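Local coordinates for protein bile salt hydrolase/transferase (Clostridium perfringens, PDB 2RG2) that hydrolyses the amide bond of glycine- and taurine-conjugated bile salts, releasing the amino acid and free bile acid, and also acts as a bile acid transferase, at residues A[30-35]-A[64-69]; A[75-80]-A[102-107]. The protein carries 1 engineered substitution. All blocks are in the same frame, centred on the assembly; numbering follows the deposited sequence.

From the N terminus, past strands 3-7 and 13-21, the chain runs along strand 28-32, crosses the 28 residues between the segments of contact 1, and returns at 64-69; contact 1 closes a loop that is largely strand and contains no helix. Contact 2 opens afterwards, at 75-80, and closes at 102-107, so the two loops follow in series and neither encloses nor crosses the other. Both reach the same antiparallel sheet. Backbone pairing joins them, with probable hydrogen bonds between Gly69 O and Cys77 N (2.9 Å) and between Ala67 O and Gly79 N (2.9 Å). Contact 1 brings two non-neighbouring strands of that sheet together; contact 2 lays helix 104-111 against strand 76-81.

Contact 1 (A[30-35]-A[64-69]); sequences IFIPRN and PTFADG. With EDO (1,2-ethanediol), chain F; EDO (1,2-ethanediol), chain E.
Ile30 and Ile32 meet Pro64 and Phe66 between two strands of the large antiparallel sheet of this Ntn-hydrolase fold. Strands 28-32 and 63-66 are not neighbours: each pairs with strand 53-60. Their local axes approach to 8.9 Å at 119°, too far apart for direct strand pairing, and side chains bridge the gap. Packing is tightest at Ile32 CD1, which wedges between two groups: it lies 3.6 Å from Pro64 CG and, in the plane of the Phe66 ring, 3.6 Å from its CE1 edge. Phe66 CG stands anti to the carbonyl carbon (chi1 -67°), a torsion that carries the ring end toward strand 28-32, where CE2 comes 3.8 Å from Ile30 CB. Leu106 of helix 104-111 touches both Ile32 and Phe66, placing the helix beside this packed end.

The other side is looser. Thr65 directs its CB away from strand 28-32, and Ile30 CD1 comes no nearer than 4.2 Å to Thr65 O. Thr65 and Ala67 are partly exposed and lie beside two ethanediol molecules, probably from the crystallisation liquor; the one of chain E donates a 3.0 Å hydrogen bond from O2 to Ala67 O. Ala67 and Asp68 form a classic beta bulge opposite Met56. Back on the packed side, Ile30 O lies at the Phe66 ring edge, in its plane, 3.6 Å from CE2.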
# COMPACT_ATOMS: atom_id res chain seq x y z
N ILE A 30 -8.34 -28.16 -28.31
CA ILE A 30 -9.16 -29.32 -28.67
C ILE A 30 -10.44 -28.82 -29.31
O ILE A 30 -11.12 -27.93 -28.78
CB ILE A 30 -9.52 -30.18 -27.43
CG1 ILE A 30 -8.27 -30.74 -26.77
CG2 ILE A 30 -10.51 -31.31 -27.84
CD1 ILE A 30 -8.48 -31.18 -25.32
N PHE A 31 -10.77 -29.41 -30.46
CA PHE A 31 -12.00 -29.12 -31.17
C PHE A 31 -12.88 -30.36 -31.18
O PHE A 31 -12.40 -31.45 -31.53
CB PHE A 31 -11.71 -28.70 -32.61
CG PHE A 31 -12.94 -28.70 -33.50
CD1 PHE A 31 -13.90 -27.70 -33.38
CD2 PHE A 31 -13.15 -29.72 -34.42
CE1 PHE A 31 -15.05 -27.70 -34.19
CE2 PHE A 31 -14.30 -29.74 -35.23
CZ PHE A 31 -15.25 -28.73 -35.12
N ILE A 32 -14.15 -30.19 -30.82
CA ILE A 32 -15.12 -31.28 -30.89
C ILE A 32 -16.28 -30.83 -31.78
O ILE A 32 -16.96 -29.82 -31.48
CB ILE A 32 -15.70 -31.66 -29.51
CG1 ILE A 32 -14.60 -31.88 -28.47
CG2 ILE A 32 -16.58 -32.92 -29.62
CD1 ILE A 32 -15.10 -31.86 -27.03
N PRO A 33 -16.54 -31.58 -32.88
CA PRO A 33 -17.70 -31.25 -33.71
C PRO A 33 -19.02 -31.42 -32.95
O PRO A 33 -19.03 -32.00 -31.85
CB PRO A 33 -17.60 -32.23 -34.89
CG PRO A 33 -16.58 -33.25 -34.51
CD PRO A 33 -15.75 -32.72 -33.38
N ARG A 34 -20.12 -30.91 -33.50
CA ARG A 34 -21.44 -31.13 -32.89
C ARG A 34 -21.93 -32.57 -33.11
O ARG A 34 -21.46 -33.24 -34.05
CB ARG A 34 -22.47 -30.12 -33.41
CG ARG A 34 -22.94 -30.33 -34.84
CD ARG A 34 -24.05 -29.37 -35.20
NE ARG A 34 -23.59 -27.99 -35.40
CZ ARG A 34 -23.27 -27.46 -36.57
NH1 ARG A 34 -23.36 -28.16 -37.71
NH2 ARG A 34 -22.90 -26.19 -36.62
N ASN A 35 -22.84 -33.02 -32.26
CA ASN A 35 -23.37 -34.39 -32.31
C ASN A 35 -22.27 -35.46 -32.17
O ASN A 35 -22.35 -36.54 -32.75
CB ASN A 35 -24.21 -34.60 -33.58
CG ASN A 35 -25.29 -33.54 -33.74
OD1 ASN A 35 -25.48 -32.98 -34.82
ND2 ASN A 35 -25.97 -33.24 -32.65
N PRO A 64 -12.30 -35.94 -23.79
CA PRO A 64 -11.79 -34.57 -23.65
C PRO A 64 -12.22 -33.89 -22.35
O PRO A 64 -13.36 -34.05 -21.92
CB PRO A 64 -12.41 -33.85 -24.86
CG PRO A 64 -13.72 -34.57 -25.09
CD PRO A 64 -13.50 -36.01 -24.64
N THR A 65 -11.30 -33.16 -21.71
CA THR A 65 -11.63 -32.32 -20.57
C THR A 65 -11.02 -30.94 -20.83
O THR A 65 -9.94 -30.86 -21.40
CB THR A 65 -11.13 -32.91 -19.24
OG1 THR A 65 -11.66 -32.17 -18.13
CG2 THR A 65 -9.62 -32.88 -19.14
N PHE A 66 -11.71 -29.88 -20.40
CA PHE A 66 -11.26 -28.51 -20.71
C PHE A 66 -10.96 -27.67 -19.47
O PHE A 66 -11.61 -27.83 -18.43
CB PHE A 66 -12.32 -27.78 -21.53
CG PHE A 66 -12.52 -28.34 -22.91
CD1 PHE A 66 -13.41 -29.41 -23.13
CD2 PHE A 66 -11.87 -27.79 -24.00
CE1 PHE A 66 -13.61 -29.93 -24.43
CE2 PHE A 66 -12.06 -28.30 -25.30
CZ PHE A 66 -12.94 -29.37 -25.51
N ALA A 67 -9.98 -26.78 -19.62
CA ALA A 67 -9.70 -25.73 -18.66
C ALA A 67 -10.55 -24.49 -19.00
O ALA A 67 -11.05 -23.82 -18.11
CB ALA A 67 -8.21 -25.37 -18.68
N ASP A 68 -10.71 -24.21 -20.29
CA ASP A 68 -11.47 -23.05 -20.77
C ASP A 68 -11.82 -23.26 -22.24
O ASP A 68 -11.09 -23.93 -22.96
CB ASP A 68 -10.67 -21.75 -20.62
CG ASP A 68 -9.31 -21.81 -21.31
OD1 ASP A 68 -8.43 -22.57 -20.84
OD2 ASP A 68 -9.12 -21.04 -22.28
N GLY A 69 -12.94 -22.69 -22.68
CA GLY A 69 -13.40 -22.97 -24.03
C GLY A 69 -14.67 -22.24 -24.40
O GLY A 69 -15.28 -21.53 -23.57
C1 EDO F . -7.63 -28.73 -16.89
O1 EDO F . -9.05 -28.75 -16.77
C2 EDO F . -7.21 -29.71 -17.98
O2 EDO F . -8.33 -29.96 -18.83
C1 EDO E . -8.15 -25.50 -14.94
O1 EDO E . -8.25 -24.19 -14.38
C2 EDO E . -9.52 -26.16 -14.93
O2 EDO E . -10.49 -25.30 -15.52

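Contact 2 (A[75-80]-A[102-107]). With EDO (1,2-ethanediol), chain E.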
# COMPACT_ATOMS: atom_id res chain seq x y z
N LEU A 75 -21.12 -19.14 -26.49
CA LEU A 75 -21.01 -19.32 -25.05
C LEU A 75 -19.57 -19.68 -24.68
O LEU A 75 -18.97 -20.56 -25.30
CB LEU A 75 -21.98 -20.40 -24.56
CG LEU A 75 -22.00 -20.66 -23.05
CD1 LEU A 75 -22.49 -19.40 -22.31
CD2 LEU A 75 -22.87 -21.89 -22.69
N GLY A 76 -19.03 -18.99 -23.69
CA GLY A 76 -17.70 -19.30 -23.15
C GLY A 76 -17.72 -19.66 -21.68
O GLY A 76 -18.57 -19.19 -20.92
N CYS A 77 -16.76 -20.49 -21.27
CA CYS A 77 -16.65 -20.92 -19.88
C CYS A 77 -15.18 -21.11 -19.53
O CYS A 77 -14.40 -21.57 -20.36
CB CYS A 77 -17.42 -22.23 -19.68
SG CYS A 77 -17.54 -22.80 -18.01
N ALA A 78 -14.79 -20.71 -18.32
CA ALA A 78 -13.42 -20.95 -17.86
C ALA A 78 -13.43 -21.38 -16.41
O ALA A 78 -14.19 -20.83 -15.62
CB ALA A 78 -12.54 -19.68 -18.04
N GLY A 79 -12.59 -22.36 -16.07
CA GLY A 79 -12.40 -22.74 -14.67
C GLY A 79 -11.13 -22.11 -14.09
O GLY A 79 -10.09 -22.08 -14.75
N LEU A 80 -11.24 -21.58 -12.88
CA LEU A 80 -10.12 -20.90 -12.19
C LEU A 80 -9.99 -21.50 -10.78
O LEU A 80 -10.97 -21.95 -10.21
CB LEU A 80 -10.38 -19.37 -12.10
CG LEU A 80 -10.38 -18.54 -13.40
CD1 LEU A 80 -11.65 -18.77 -14.23
CD2 LEU A 80 -10.24 -17.04 -13.10
N TYR A 102 -14.36 -32.15 -12.97
CA TYR A 102 -13.59 -32.11 -14.22
C TYR A 102 -14.45 -31.97 -15.47
O TYR A 102 -13.96 -31.50 -16.49
CB TYR A 102 -12.72 -33.37 -14.34
CG TYR A 102 -13.54 -34.60 -14.62
CD1 TYR A 102 -13.86 -34.98 -15.93
CD2 TYR A 102 -14.03 -35.38 -13.57
CE1 TYR A 102 -14.64 -36.09 -16.19
CE2 TYR A 102 -14.82 -36.51 -13.82
CZ TYR A 102 -15.11 -36.84 -15.12
OH TYR A 102 -15.88 -37.95 -15.37
N ASN A 103 -15.71 -32.38 -15.39
CA ASN A 103 -16.62 -32.37 -16.55
C ASN A 103 -17.46 -31.11 -16.69
O ASN A 103 -18.18 -30.93 -17.67
CB ASN A 103 -17.56 -33.58 -16.50
CG ASN A 103 -18.03 -33.99 -17.88
OD1 ASN A 103 -17.23 -34.06 -18.83
ND2 ASN A 103 -19.33 -34.26 -18.01
N PHE A 104 -17.39 -30.23 -15.70
CA PHE A 104 -18.26 -29.07 -15.71
C PHE A 104 -18.08 -28.21 -16.95
O PHE A 104 -19.05 -27.80 -17.57
CB PHE A 104 -18.09 -28.25 -14.43
CG PHE A 104 -19.06 -27.12 -14.32
CD1 PHE A 104 -20.33 -27.33 -13.78
CD2 PHE A 104 -18.71 -25.83 -14.73
CE1 PHE A 104 -21.24 -26.27 -13.66
CE2 PHE A 104 -19.62 -24.77 -14.63
CZ PHE A 104 -20.88 -24.99 -14.09
N LEU A 105 -16.82 -27.95 -17.33
CA LEU A 105 -16.53 -27.14 -18.51
C LEU A 105 -17.24 -27.71 -19.73
O LEU A 105 -18.00 -27.00 -20.40
CB LEU A 105 -15.01 -27.10 -18.77
CG LEU A 105 -14.33 -25.77 -19.17
CD1 LEU A 105 -14.96 -25.16 -20.40
CD2 LEU A 105 -14.37 -24.80 -18.00
N LEU A 106 -17.02 -28.99 -20.00
CA LEU A 106 -17.63 -29.61 -21.16
C LEU A 106 -19.16 -29.67 -21.05
O LEU A 106 -19.85 -29.46 -22.04
CB LEU A 106 -17.09 -31.02 -21.39
CG LEU A 106 -17.63 -31.76 -22.62
CD1 LEU A 106 -17.39 -31.01 -23.92
CD2 LEU A 106 -16.96 -33.14 -22.66
N TRP A 107 -19.67 -29.92 -19.85
CA TRP A 107 -21.12 -30.00 -19.64
C TRP A 107 -21.79 -28.67 -20.02
O TRP A 107 -22.84 -28.66 -20.67
CB TRP A 107 -21.42 -30.38 -18.19
CG TRP A 107 -22.87 -30.33 -17.83
CD1 TRP A 107 -23.81 -31.33 -18.01
CD2 TRP A 107 -23.55 -29.24 -17.19
NE1 TRP A 107 -25.03 -30.91 -17.53
CE2 TRP A 107 -24.90 -29.63 -17.03
CE3 TRP A 107 -23.16 -27.97 -16.77
CZ2 TRP A 107 -25.86 -28.80 -16.44
CZ3 TRP A 107 -24.11 -27.13 -16.18
CH2 TRP A 107 -25.45 -27.55 -16.02
C1 EDO E . -8.15 -25.50 -14.94
O1 EDO E . -8.25 -24.19 -14.38
C2 EDO E . -9.52 -26.16 -14.93
O2 EDO E . -10.49 -25.30 -15.52
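Helix-on-sheet packing in the Ntn-hydrolase fold brings Leu105, in the first turn of helix 104-111, onto Cys77 and Gly79 of strand 76-81. A 2.8 Å bond from Trp107 N to Asn103 O accompanies the helical backbone angles of residues 104-107. Cys77 and Leu105 have the closest CA atoms across the two segments, and Leu105 accounts for most of the helix's share of the buried surface.

Its two methyls divide the work. CD1 lies 3.6 Å from Cys77 O and also approaches Cys77 CB. CD2 reaches farther along the strand, sitting 3.6 Å from Gly79 N. Leu105 thereby lies along the backbone from Cys77 to Gly79 on its helix-facing side, with a first torsion (chi1 -138°) well removed from a staggered position. With SG anti to its backbone N (chi1 -173°), Cys77 holds the sulfur out toward Leu105 CD2, 3.7 Å away. On the flank, Phe104 CE2 approaches Cys77 SG obliquely at a looser 4.4 Å, while its ring also meets Trp143 of strand 141-146.

Ala78 points its CB away from the helix, and its side chain lies about 4 Å from that of Leu17, an engineered residue at a deoxycholate-binding position. This is consistent with a strand that has the helix on one face and the bile-salt site near the other. An ethanediol, probably from the crystallisation liquor, donates from O1 to Gly79 O at 2.8 Å; with no CB at Gly79, O2 of the ethanediol can come close to Gly79 CA.

The side-chain contacts are apolar, and the methyls also rest on peptide atoms, with no hydrogen bond between the two segments, so shape and dispersion probably seat Leu105 here, together with Phe66 and Trp143, which it also touches.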